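Local coordinates for protein her-1 (Caenorhabditis elegans, PDB 1SZH) that dictates male development and inhibits the function of tra-2a, probably by acting directly in cell signalling during sex determination, at residues Lys53-Val58 / Thr99-Asp104; Lys12-Lys17 / Glu29-Gly34. The protein carries 2 engineered substitutions. All blocks are in the same frame, centred on the assembly; numbering follows the deposited sequence.

Contact 1 of 2, residues Lys53-Val58 / Thr99-Asp104; sequences KCLQNV and TSPSID
Gln56 reaches out from helix 47-59 to Pro101 in the loop between helix 85-97 and helix 105-115, and shows how one buried carboxamide can join two parts of a fold. Its NE2 donates to Pro101 O at 2.9 Å in a nearly straight bond, with an N-H...O angle of 170°. Pro101 O lies close to the plane of the amide, while NE2 stands tilted 28° from the plane of the carbonyl it meets. A water takes the second N-H, 3.0 Å from Gln56 NE2, and donates in turn to Ile103 O, which also accepts from Arg108 NE. At the other end of the group, Gln56 OE1 accepts from Ile68 N, so both ends of the amide are engaged and its rotation is fixed. The chain bends to get there: chi2 of -122° is close to eclipsed. An alanine here is likely to leave Pro101 O without its donor and the water with one protein partner fewer, opening a gap beside the loop.

Pro101 is the second residue of a type I beta turn from Ser100 to Ile103, closed by Ile103 N to Ser100 O at 3.2 Å. The turn lies in the link between two helices of the C-terminal half, and through Pro101 O it directly meets helix 47-59 of the N-terminal half, whose three helices are consistent with an overhand bundle.

Apolar packing runs beside the polar bonds. Leu55 lies alongside the proline ring, pointing the same way, with CD1 at 3.8 Å from Pro101 CG. Gln56 instead crosses the ring roughly at a right angle, its CG 4.1 Å from Pro101 CB. Tyr52, a turn earlier on the helix, and Ile30 of helix 24-33 also touch Pro101.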
# COMPACT_ATOMS: atom_id res chain seq x y z
N LYS A 53 -4.38 -7.99 -3.91
CA LYS A 53 -3.73 -8.25 -5.19
C LYS A 53 -4.75 -8.45 -6.30
O LYS A 53 -4.57 -7.94 -7.41
CB LYS A 53 -2.82 -9.47 -5.04
CG LYS A 53 -1.72 -9.22 -4.03
CD LYS A 53 -0.82 -10.42 -3.86
CE LYS A 53 0.31 -10.10 -2.90
NZ LYS A 53 1.28 -11.24 -2.77
N CYS A 54 -5.82 -9.16 -5.99
CA CYS A 54 -6.88 -9.38 -6.98
C CYS A 54 -7.48 -8.01 -7.38
O CYS A 54 -7.66 -7.72 -8.57
CB CYS A 54 -7.93 -10.30 -6.36
SG CYS A 54 -9.30 -10.78 -7.46
N LEU A 55 -7.83 -7.18 -6.40
CA LEU A 55 -8.40 -5.88 -6.71
C LEU A 55 -7.46 -5.01 -7.55
O LEU A 55 -7.88 -4.39 -8.52
CB LEU A 55 -8.81 -5.13 -5.42
CG LEU A 55 -9.95 -5.79 -4.65
CD1 LEU A 55 -10.15 -4.99 -3.35
CD2 LEU A 55 -11.25 -5.80 -5.44
N GLN A 56 -6.19 -4.97 -7.19
CA GLN A 56 -5.24 -4.17 -7.97
C GLN A 56 -5.17 -4.64 -9.43
O GLN A 56 -5.13 -3.83 -10.35
CB GLN A 56 -3.85 -4.26 -7.34
CG GLN A 56 -3.72 -3.48 -6.05
CD GLN A 56 -2.62 -2.43 -6.15
OE1 GLN A 56 -1.47 -2.75 -6.48
NE2 GLN A 56 -2.95 -1.19 -5.85
N ASN A 57 -5.18 -5.96 -9.60
CA ASN A 57 -5.10 -6.54 -10.94
C ASN A 57 -6.32 -6.18 -11.78
O ASN A 57 -6.19 -5.98 -12.99
CB ASN A 57 -4.91 -8.06 -10.84
CG ASN A 57 -3.48 -8.46 -10.49
OD1 ASN A 57 -3.16 -9.66 -10.36
ND2 ASN A 57 -2.61 -7.47 -10.31
N VAL A 58 -7.51 -6.08 -11.17
CA VAL A 58 -8.69 -5.71 -11.97
C VAL A 58 -8.75 -4.19 -12.18
O VAL A 58 -8.90 -3.72 -13.30
CB VAL A 58 -10.00 -6.19 -11.31
CG1 VAL A 58 -11.21 -5.72 -12.15
CG2 VAL A 58 -10.01 -7.68 -11.16
N THR A 99 -1.53 -0.05 1.79
CA THR A 99 -2.37 -1.24 1.89
C THR A 99 -3.79 -0.95 1.36
O THR A 99 -4.71 -1.74 1.57
CB THR A 99 -2.44 -1.78 3.35
OG1 THR A 99 -2.83 -0.72 4.24
CG2 THR A 99 -1.09 -2.34 3.79
N SER A 100 -3.96 0.19 0.66
CA SER A 100 -5.26 0.61 0.10
C SER A 100 -5.20 0.24 -1.39
O SER A 100 -4.62 0.95 -2.20
CB SER A 100 -5.44 2.12 0.30
OG SER A 100 -5.55 2.39 1.69
N PRO A 101 -5.85 -0.87 -1.78
CA PRO A 101 -5.78 -1.29 -3.18
C PRO A 101 -6.24 -0.36 -4.28
O PRO A 101 -5.73 -0.45 -5.41
CB PRO A 101 -6.54 -2.62 -3.19
CG PRO A 101 -7.60 -2.40 -2.13
CD PRO A 101 -6.78 -1.73 -1.02
N SER A 102 -7.17 0.55 -3.98
CA SER A 102 -7.64 1.44 -5.03
C SER A 102 -6.87 2.75 -5.21
O SER A 102 -7.20 3.55 -6.09
CB SER A 102 -9.12 1.77 -4.82
OG SER A 102 -9.28 2.53 -3.63
N ILE A 103 -5.85 2.98 -4.38
CA ILE A 103 -5.07 4.21 -4.53
C ILE A 103 -3.88 3.92 -5.45
O ILE A 103 -3.06 3.04 -5.16
CB ILE A 103 -4.56 4.73 -3.18
CG1 ILE A 103 -5.72 4.94 -2.22
CG2 ILE A 103 -3.83 6.07 -3.40
CD1 ILE A 103 -5.34 5.42 -0.80
N ASP A 104 -3.81 4.64 -6.56
CA ASP A 104 -2.72 4.38 -7.48
C ASP A 104 -1.37 4.83 -6.93
O ASP A 104 -1.29 5.59 -5.98
CB ASP A 104 -2.99 5.01 -8.85
CG ASP A 104 -3.13 6.52 -8.80
OD1 ASP A 104 -2.23 7.20 -8.28
OD2 ASP A 104 -4.15 7.03 -9.31
O HOH W 1 -1.11 1.11 -6.14

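Contact 2 of 2, residues Lys12-Lys17 / Glu29-Gly34; sequences KDAAEK and EIMKFG
Met31 sets its terminal methyl over one face of the Ala14-Ala15 peptide, above the N-H end, with CE 3.8 Å from Ala15 N; this peptide is the flat group of the interface. Ala15 CB lies near the peptide plane, at its edge, while Ala14 CB rises on the same face as the methyl. Ala14 CB meets the sulfur, 3.9 Å from Met31 SD, whereas Ala15 CB meets the methyl, 3.8 Å from Met31 CE. The shape of the methionine explains this division: its chain runs out extended through chi2 and then bends at chi3, -88°, turning CE onto the helix.

Helix 8-18 and helix 24-33 are neighbours in what is consistent with the overhand three-helix bundle, and Ala15 and Met31 mark their closest backbone approach here, with the two CA atoms 8.8 Å apart. Leu55 and Val58 of helix 47-59 cover Ala14, so the small residue faces two other helices. Just beyond Met31, helix 24-33 ends in a Schellman motif whose C-prime residue is Gly34, at positive phi. Charges keep to the periphery: Lys17 NZ bridges back to Asp13 OD1 at 3.0 Å, on the syn lone pair of the carboxylate.

No hydrogen bond spans the two segments, so their mutual attraction rests on dispersion and burial of apolar surface, with one flexible thioether fitted against two alanines.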
# COMPACT_ATOMS: atom_id res chain seq x y z
N LYS A 12 -17.22 -2.04 -9.22
CA LYS A 12 -18.17 -3.13 -9.02
C LYS A 12 -17.63 -4.42 -9.63
O LYS A 12 -17.80 -5.49 -9.06
CB LYS A 12 -19.53 -2.77 -9.65
CG LYS A 12 -20.26 -1.67 -8.89
CD LYS A 12 -21.68 -1.44 -9.42
CE LYS A 12 -22.55 -2.66 -9.13
NZ LYS A 12 -24.00 -2.43 -9.39
N ASP A 13 -16.96 -4.32 -10.78
CA ASP A 13 -16.41 -5.51 -11.42
C ASP A 13 -15.30 -6.12 -10.55
O ASP A 13 -15.23 -7.34 -10.39
CB ASP A 13 -15.85 -5.17 -12.80
CG ASP A 13 -15.39 -6.40 -13.57
OD1 ASP A 13 -14.22 -6.42 -14.02
OD2 ASP A 13 -16.19 -7.35 -13.73
N ALA A 14 -14.45 -5.27 -9.99
CA ALA A 14 -13.36 -5.77 -9.13
C ALA A 14 -13.94 -6.46 -7.89
O ALA A 14 -13.46 -7.51 -7.48
CB ALA A 14 -12.44 -4.62 -8.72
N ALA A 15 -14.97 -5.85 -7.29
CA ALA A 15 -15.59 -6.44 -6.12
C ALA A 15 -16.18 -7.82 -6.45
O ALA A 15 -16.02 -8.77 -5.69
CB ALA A 15 -16.68 -5.51 -5.56
N GLU A 16 -16.85 -7.90 -7.60
CA GLU A 16 -17.47 -9.16 -8.03
C GLU A 16 -16.44 -10.27 -8.28
O GLU A 16 -16.71 -11.45 -8.00
CB GLU A 16 -18.28 -8.92 -9.31
CG GLU A 16 -19.47 -7.98 -9.10
CD GLU A 16 -19.92 -7.30 -10.39
OE1 GLU A 16 -19.55 -7.79 -11.48
OE2 GLU A 16 -20.65 -6.29 -10.32
N LYS A 17 -15.28 -9.91 -8.79
CA LYS A 17 -14.24 -10.88 -9.11
C LYS A 17 -13.36 -11.26 -7.94
O LYS A 17 -12.75 -12.32 -7.93
CB LYS A 17 -13.34 -10.33 -10.22
CG LYS A 17 -14.06 -10.18 -11.56
CD LYS A 17 -13.18 -9.57 -12.62
CE LYS A 17 -13.90 -9.61 -13.99
NZ LYS A 17 -13.09 -8.95 -15.05
N GLU A 29 -16.97 -0.20 -0.85
CA GLU A 29 -16.72 0.93 0.07
C GLU A 29 -15.24 1.24 0.27
O GLU A 29 -14.83 2.40 0.18
CB GLU A 29 -17.36 0.66 1.43
CG GLU A 29 -18.87 0.79 1.44
CD GLU A 29 -19.34 1.92 2.35
OE1 GLU A 29 -20.19 2.71 1.91
OE2 GLU A 29 -18.87 2.00 3.51
N ILE A 30 -14.43 0.21 0.53
CA ILE A 30 -13.02 0.50 0.73
C ILE A 30 -12.36 0.98 -0.57
O ILE A 30 -11.42 1.77 -0.53
CB ILE A 30 -12.26 -0.69 1.38
CG1 ILE A 30 -12.15 -1.89 0.43
CG2 ILE A 30 -13.01 -1.13 2.65
CD1 ILE A 30 -10.91 -1.89 -0.46
N MET A 31 -12.88 0.56 -1.72
CA MET A 31 -12.30 1.07 -2.96
C MET A 31 -12.67 2.55 -3.19
O MET A 31 -11.83 3.36 -3.58
CB MET A 31 -12.74 0.23 -4.15
CG MET A 31 -11.99 -1.10 -4.21
SD MET A 31 -12.38 -2.08 -5.70
CE MET A 31 -13.81 -2.99 -5.12
N LYS A 32 -13.93 2.90 -2.95
CA LYS A 32 -14.33 4.29 -3.21
C LYS A 32 -13.74 5.26 -2.20
O LYS A 32 -13.49 6.41 -2.54
CB LYS A 32 -15.87 4.42 -3.27
CG LYS A 32 -16.59 4.50 -1.94
CD LYS A 32 -18.14 4.51 -2.17
CE LYS A 32 -18.89 4.99 -0.94
NZ LYS A 32 -20.36 4.89 -1.12
N PHE A 33 -13.49 4.79 -0.99
CA PHE A 33 -12.90 5.63 0.05
C PHE A 33 -11.39 5.57 0.03
O PHE A 33 -10.72 6.40 0.64
CB PHE A 33 -13.40 5.21 1.46
CG PHE A 33 -14.78 5.71 1.78
CD1 PHE A 33 -15.86 4.83 1.86
CD2 PHE A 33 -14.99 7.05 2.03
CE1 PHE A 33 -17.14 5.31 2.18
CE2 PHE A 33 -16.26 7.53 2.35
CZ PHE A 33 -17.33 6.64 2.43
N GLY A 34 -10.82 4.60 -0.69
CA GLY A 34 -9.38 4.51 -0.74
C GLY A 34 -8.78 4.08 0.60
O GLY A 34 -7.86 4.72 1.09

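How the contacts relate
Contact 2 closes before contact 1 opens along the chain, yet their centres lie only 9 Å apart, on the same side of the molecular centre. Contact 2 lies between the first two helices, 8-18 and 24-33; contact 1 brings the loop ahead of helix 105-115 onto helix 47-59, the next helix after 24-33. The two meet directly. Ser102 OG lies 2.7 Å from Met31 O, a probable hydrogen bond, and Leu55 CD2 packs 3.5 Å from Ala14 O. In chemistry they differ: contact 2 is purely apolar, whereas contact 1 adds a side-chain hydrogen bond and a water to its apolar packing, where a loop of the C-terminal half meets the N-terminal helices.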